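PDB 2DGJ: extracellular matrix-binding protein EbhA from Staphylococcus aureus, which probably serves as a giant cell wall-associated adhesin that binds extracellular matrix, this fragment of FIVAR and GA repeats forming part of a rod of linked three-helix bundles. Local coordinates for residues A32-I43 and A60-L71. Residues are numbered along the deposited sequence; the frame is centred on the assembly and turned at random.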
loop_
_atom_site.group_PDB
_atom_site.type_symbol
_atom_site.label_atom_id
_atom_site.label_comp_id
_atom_site.label_asym_id
_atom_site.label_seq_id
_atom_site.Cartn_x
_atom_site.Cartn_y
_atom_site.Cartn_z
ATOM N N ALA A 32 -14.353 -18.759 2.960
ATOM C CA ALA A 32 -15.579 -19.545 2.987
ATOM C C ALA A 32 -15.772 -20.276 1.650
ATOM O O ALA A 32 -16.123 -21.462 1.611
ATOM C CB ALA A 32 -16.767 -18.633 3.284
ATOM N N TYR A 33 -15.537 -19.559 0.552
ATOM C CA TYR A 33 -15.671 -20.140 -0.776
ATOM C C TYR A 33 -14.664 -21.267 -0.916
ATOM O O TYR A 33 -15.013 -22.377 -1.300
ATOM C CB TYR A 33 -15.409 -19.094 -1.863
ATOM C CG TYR A 33 -15.285 -19.693 -3.246
ATOM C CD1 TYR A 33 -16.380 -20.283 -3.873
ATOM C CD2 TYR A 33 -14.063 -19.694 -3.917
ATOM C CE1 TYR A 33 -16.262 -20.865 -5.129
ATOM C CE2 TYR A 33 -13.932 -20.269 -5.171
ATOM C CZ TYR A 33 -15.034 -20.851 -5.770
ATOM O OH TYR A 33 -14.903 -21.422 -7.007
ATOM N N ASP A 34 -13.409 -20.970 -0.601
ATOM C CA ASP A 34 -12.344 -21.957 -0.696
ATOM C C ASP A 34 -12.658 -23.215 0.115
ATOM O O ASP A 34 -12.404 -24.334 -0.329
ATOM C CB ASP A 34 -11.028 -21.343 -0.217
ATOM C CG ASP A 34 -9.840 -22.257 -0.452
ATOM O OD1 ASP A 34 -9.663 -22.710 -1.603
ATOM O OD2 ASP A 34 -9.083 -22.518 0.507
ATOM N N GLN A 35 -13.221 -23.027 1.303
ATOM C CA GLN A 35 -13.564 -24.154 2.162
ATOM C C GLN A 35 -14.752 -24.938 1.623
ATOM O O GLN A 35 -14.887 -26.131 1.893
ATOM C CB GLN A 35 -13.855 -23.672 3.587
ATOM C CG GLN A 35 -12.626 -23.141 4.309
ATOM C CD GLN A 35 -11.476 -24.121 4.259
ATOM O OE1 GLN A 35 -11.569 -25.237 4.772
ATOM N NE2 GLN A 35 -10.379 -23.709 3.630
ATOM N N ALA A 36 -15.612 -24.266 0.864
ATOM C CA ALA A 36 -16.783 -24.916 0.286
ATOM C C ALA A 36 -16.320 -25.846 -0.828
ATOM O O ALA A 36 -16.797 -26.978 -0.947
ATOM C CB ALA A 36 -17.758 -23.872 -0.261
ATOM N N VAL A 37 -15.383 -25.359 -1.639
ATOM C CA VAL A 37 -14.842 -26.149 -2.740
ATOM C C VAL A 37 -14.153 -27.397 -2.200
ATOM O O VAL A 37 -14.366 -28.499 -2.700
ATOM C CB VAL A 37 -13.823 -25.335 -3.557
ATOM C CG1 VAL A 37 -13.198 -26.190 -4.643
ATOM C CG2 VAL A 37 -14.517 -24.141 -4.178
ATOM N N ALA A 38 -13.322 -27.216 -1.178
ATOM C CA ALA A 38 -12.604 -28.330 -0.570
ATOM C C ALA A 38 -13.608 -29.344 -0.045
ATOM O O ALA A 38 -13.437 -30.555 -0.212
ATOM C CB ALA A 38 -11.717 -27.825 0.560
ATOM N N ALA A 39 -14.663 -28.843 0.584
ATOM C CA ALA A 39 -15.706 -29.700 1.122
ATOM C C ALA A 39 -16.383 -30.476 -0.014
ATOM O O ALA A 39 -16.636 -31.678 0.099
ATOM C CB ALA A 39 -16.726 -28.860 1.860
ATOM N N ALA A 40 -16.674 -29.770 -1.105
ATOM C CA ALA A 40 -17.327 -30.366 -2.266
ATOM C C ALA A 40 -16.510 -31.529 -2.816
ATOM O O ALA A 40 -17.040 -32.610 -3.053
ATOM C CB ALA A 40 -17.537 -29.308 -3.357
ATOM N N LYS A 41 -15.213 -31.305 -3.008
ATOM C CA LYS A 41 -14.338 -32.350 -3.529
ATOM C C LYS A 41 -14.461 -33.612 -2.691
ATOM O O LYS A 41 -14.664 -34.705 -3.215
ATOM C CB LYS A 41 -12.872 -31.892 -3.523
ATOM C CG LYS A 41 -12.536 -30.795 -4.514
ATOM C CD LYS A 41 -11.062 -30.415 -4.403
ATOM C CE LYS A 41 -10.704 -29.235 -5.294
ATOM N NZ LYS A 41 -9.309 -28.779 -5.038
ATOM N N ALA A 42 -14.324 -33.455 -1.380
ATOM C CA ALA A 42 -14.402 -34.574 -0.455
ATOM C C ALA A 42 -15.747 -35.286 -0.565
ATOM O O ALA A 42 -15.806 -36.512 -0.662
ATOM C CB ALA A 42 -14.183 -34.082 0.968
ATOM N N ILE A 43 -16.823 -34.507 -0.555
ATOM C CA ILE A 43 -18.167 -35.060 -0.655
ATOM C C ILE A 43 -18.365 -35.772 -1.988
ATOM O O ILE A 43 -18.942 -36.860 -2.033
ATOM C CB ILE A 43 -19.231 -33.955 -0.507
ATOM C CG1 ILE A 43 -19.229 -33.427 0.930
ATOM C CG2 ILE A 43 -20.607 -34.498 -0.888
ATOM C CD1 ILE A 43 -20.162 -32.254 1.168
ATOM N N ALA A 60 -23.789 -29.401 -0.575
ATOM C CA ALA A 60 -22.422 -29.051 -0.941
ATOM C C ALA A 60 -22.461 -28.078 -2.112
ATOM O O ALA A 60 -21.726 -27.092 -2.150
ATOM C CB ALA A 60 -21.655 -30.308 -1.322
ATOM N N LEU A 61 -23.328 -28.362 -3.074
ATOM C CA LEU A 61 -23.476 -27.506 -4.241
ATOM C C LEU A 61 -23.985 -26.149 -3.793
ATOM O O LEU A 61 -23.451 -25.114 -4.184
ATOM C CB LEU A 61 -24.465 -28.122 -5.233
ATOM C CG LEU A 61 -24.877 -27.260 -6.430
ATOM C CD1 LEU A 61 -23.646 -26.839 -7.200
ATOM C CD2 LEU A 61 -25.827 -28.045 -7.323
ATOM N N GLN A 62 -25.021 -26.165 -2.963
ATOM C CA GLN A 62 -25.613 -24.935 -2.457
ATOM C C GLN A 62 -24.574 -24.042 -1.779
ATOM O O GLN A 62 -24.583 -22.825 -1.942
ATOM C CB GLN A 62 -26.740 -25.270 -1.474
ATOM C CG GLN A 62 -27.422 -24.053 -0.859
ATOM C CD GLN A 62 -26.802 -23.603 0.457
ATOM O OE1 GLN A 62 -26.955 -22.446 0.858
ATOM N NE2 GLN A 62 -26.117 -24.517 1.143
ATOM N N GLN A 63 -23.671 -24.655 -1.023
ATOM C CA GLN A 63 -22.636 -23.904 -0.323
ATOM C C GLN A 63 -21.567 -23.335 -1.254
ATOM O O GLN A 63 -21.034 -22.252 -0.998
ATOM C CB GLN A 63 -22.012 -24.783 0.763
ATOM C CG GLN A 63 -22.967 -25.022 1.930
ATOM C CD GLN A 63 -22.459 -26.035 2.935
ATOM O OE1 GLN A 63 -23.097 -26.269 3.965
ATOM N NE2 GLN A 63 -21.314 -26.647 2.642
ATOM N N VAL A 64 -21.251 -24.050 -2.330
ATOM C CA VAL A 64 -20.263 -23.551 -3.282
ATOM C C VAL A 64 -20.871 -22.383 -4.056
ATOM O O VAL A 64 -20.206 -21.384 -4.320
ATOM C CB VAL A 64 -19.823 -24.648 -4.283
ATOM C CG1 VAL A 64 -19.056 -24.025 -5.440
ATOM C CG2 VAL A 64 -18.945 -25.666 -3.583
ATOM N N THR A 65 -22.143 -22.510 -4.415
ATOM C CA THR A 65 -22.841 -21.463 -5.158
ATOM C C THR A 65 -23.070 -20.235 -4.284
ATOM O O THR A 65 -22.934 -19.101 -4.744
ATOM C CB THR A 65 -24.205 -21.963 -5.673
ATOM O OG1 THR A 65 -23.999 -22.989 -6.650
ATOM C CG2 THR A 65 -24.982 -20.826 -6.316
ATOM N N SER A 66 -23.415 -20.464 -3.020
ATOM C CA SER A 66 -23.666 -19.367 -2.095
ATOM C C SER A 66 -22.413 -18.560 -1.777
ATOM O O SER A 66 -22.402 -17.334 -1.935
ATOM C CB SER A 66 -24.277 -19.896 -0.795
ATOM O OG SER A 66 -25.629 -20.285 -0.976
ATOM N N THR A 67 -21.360 -19.238 -1.324
ATOM C CA THR A 67 -20.120 -18.552 -0.988
ATOM C C THR A 67 -19.545 -17.849 -2.215
ATOM O O THR A 67 -18.962 -16.775 -2.099
ATOM C CB THR A 67 -19.059 -19.521 -0.427
ATOM O OG1 THR A 67 -18.796 -20.552 -1.386
ATOM C CG2 THR A 67 -19.547 -20.147 0.876
ATOM N N LYS A 68 -19.708 -18.446 -3.390
ATOM C CA LYS A 68 -19.186 -17.813 -4.594
ATOM C C LYS A 68 -19.924 -16.510 -4.894
ATOM O O LYS A 68 -19.296 -15.479 -5.148
ATOM C CB LYS A 68 -19.292 -18.740 -5.809
ATOM C CG LYS A 68 -18.701 -18.092 -7.054
ATOM C CD LYS A 68 -18.725 -18.983 -8.278
ATOM C CE LYS A 68 -18.136 -18.221 -9.462
ATOM N NZ LYS A 68 -18.165 -18.999 -10.723
ATOM N N ASP A 69 -21.252 -16.556 -4.873
ATOM C CA ASP A 69 -22.041 -15.360 -5.143
ATOM C C ASP A 69 -21.700 -14.285 -4.122
ATOM O O ASP A 69 -21.708 -13.093 -4.434
ATOM C CB ASP A 69 -23.546 -15.657 -5.081
ATOM C CG ASP A 69 -24.009 -16.598 -6.179
ATOM O OD1 ASP A 69 -23.328 -16.677 -7.222
ATOM O OD2 ASP A 69 -25.061 -17.249 -6.004
ATOM N N ALA A 70 -21.391 -14.719 -2.902
ATOM C CA ALA A 70 -21.064 -13.807 -1.815
ATOM C C ALA A 70 -19.768 -13.024 -2.043
ATOM O O ALA A 70 -19.594 -11.933 -1.495
ATOM C CB ALA A 70 -21.001 -14.575 -0.504
ATOM N N LEU A 71 -18.856 -13.581 -2.833
ATOM C CA LEU A 71 -17.605 -12.891 -3.139
ATOM C C LEU A 71 -17.967 -11.465 -3.557
ATOM O O LEU A 71 -18.777 -11.262 -4.469
ATOM C CB LEU A 71 -16.872 -13.616 -4.266
ATOM C CG LEU A 71 -15.868 -14.708 -3.879
ATOM C CD1 LEU A 71 -16.240 -15.356 -2.567
ATOM C CD2 LEU A 71 -15.812 -15.738 -4.985
HETATM O O HOH W 1 -19.403 -27.518 -0.143
#
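T67 presses straight onto the backbone of Y33, where the backbones of 32-43 and 60-71 come closest: T67 OG1 is 3.2 Å from Y33 CA. With OG1 lodged between the backbone N and the carbonyl carbon (chi1 58°), the hydroxyl reaches back to donate to Q63 O at 2.8 Å, in the carbonyl plane; that oxygen also takes the amide N-H of T67. The hydroxyl's proton is thus spent within its own helix, and its oxygen lies against the CB of A36 and, near the ring plane, the edge of Y33. The Y33 ring, swung anti to its backbone N (chi1 169°), runs alongside K68, whose CB touches Y33 CE1, while V37 CG2 lies over the rim of one ring face. K68 then extends away to a salt bridge with D12. V64 is a knob in the hole formed by Y33, A36, V37 and A40; its CG2 packs 3.9 Å from A40 CB. Toward A60 the fit turns looser and wetter: the A60 methyl faces A40 CA at 4.4 Å, and a water donates to A36 O (2.8 Å) and A60 O (3.1 Å), bridging the two backbones, with Q63 NE2 a weak third partner on this exposed flank. Beyond the water, I43 CD1 reaches A60 CB at 3.5 Å. L6 of helix 3-11 touches both A40 and A60, and T16 and Y22 back L71. Small residues on helix 27-46 and a segment-axis separation of 8.4 Å give the close antiparallel pairing of two helices in a FIVAR three-helix bundle.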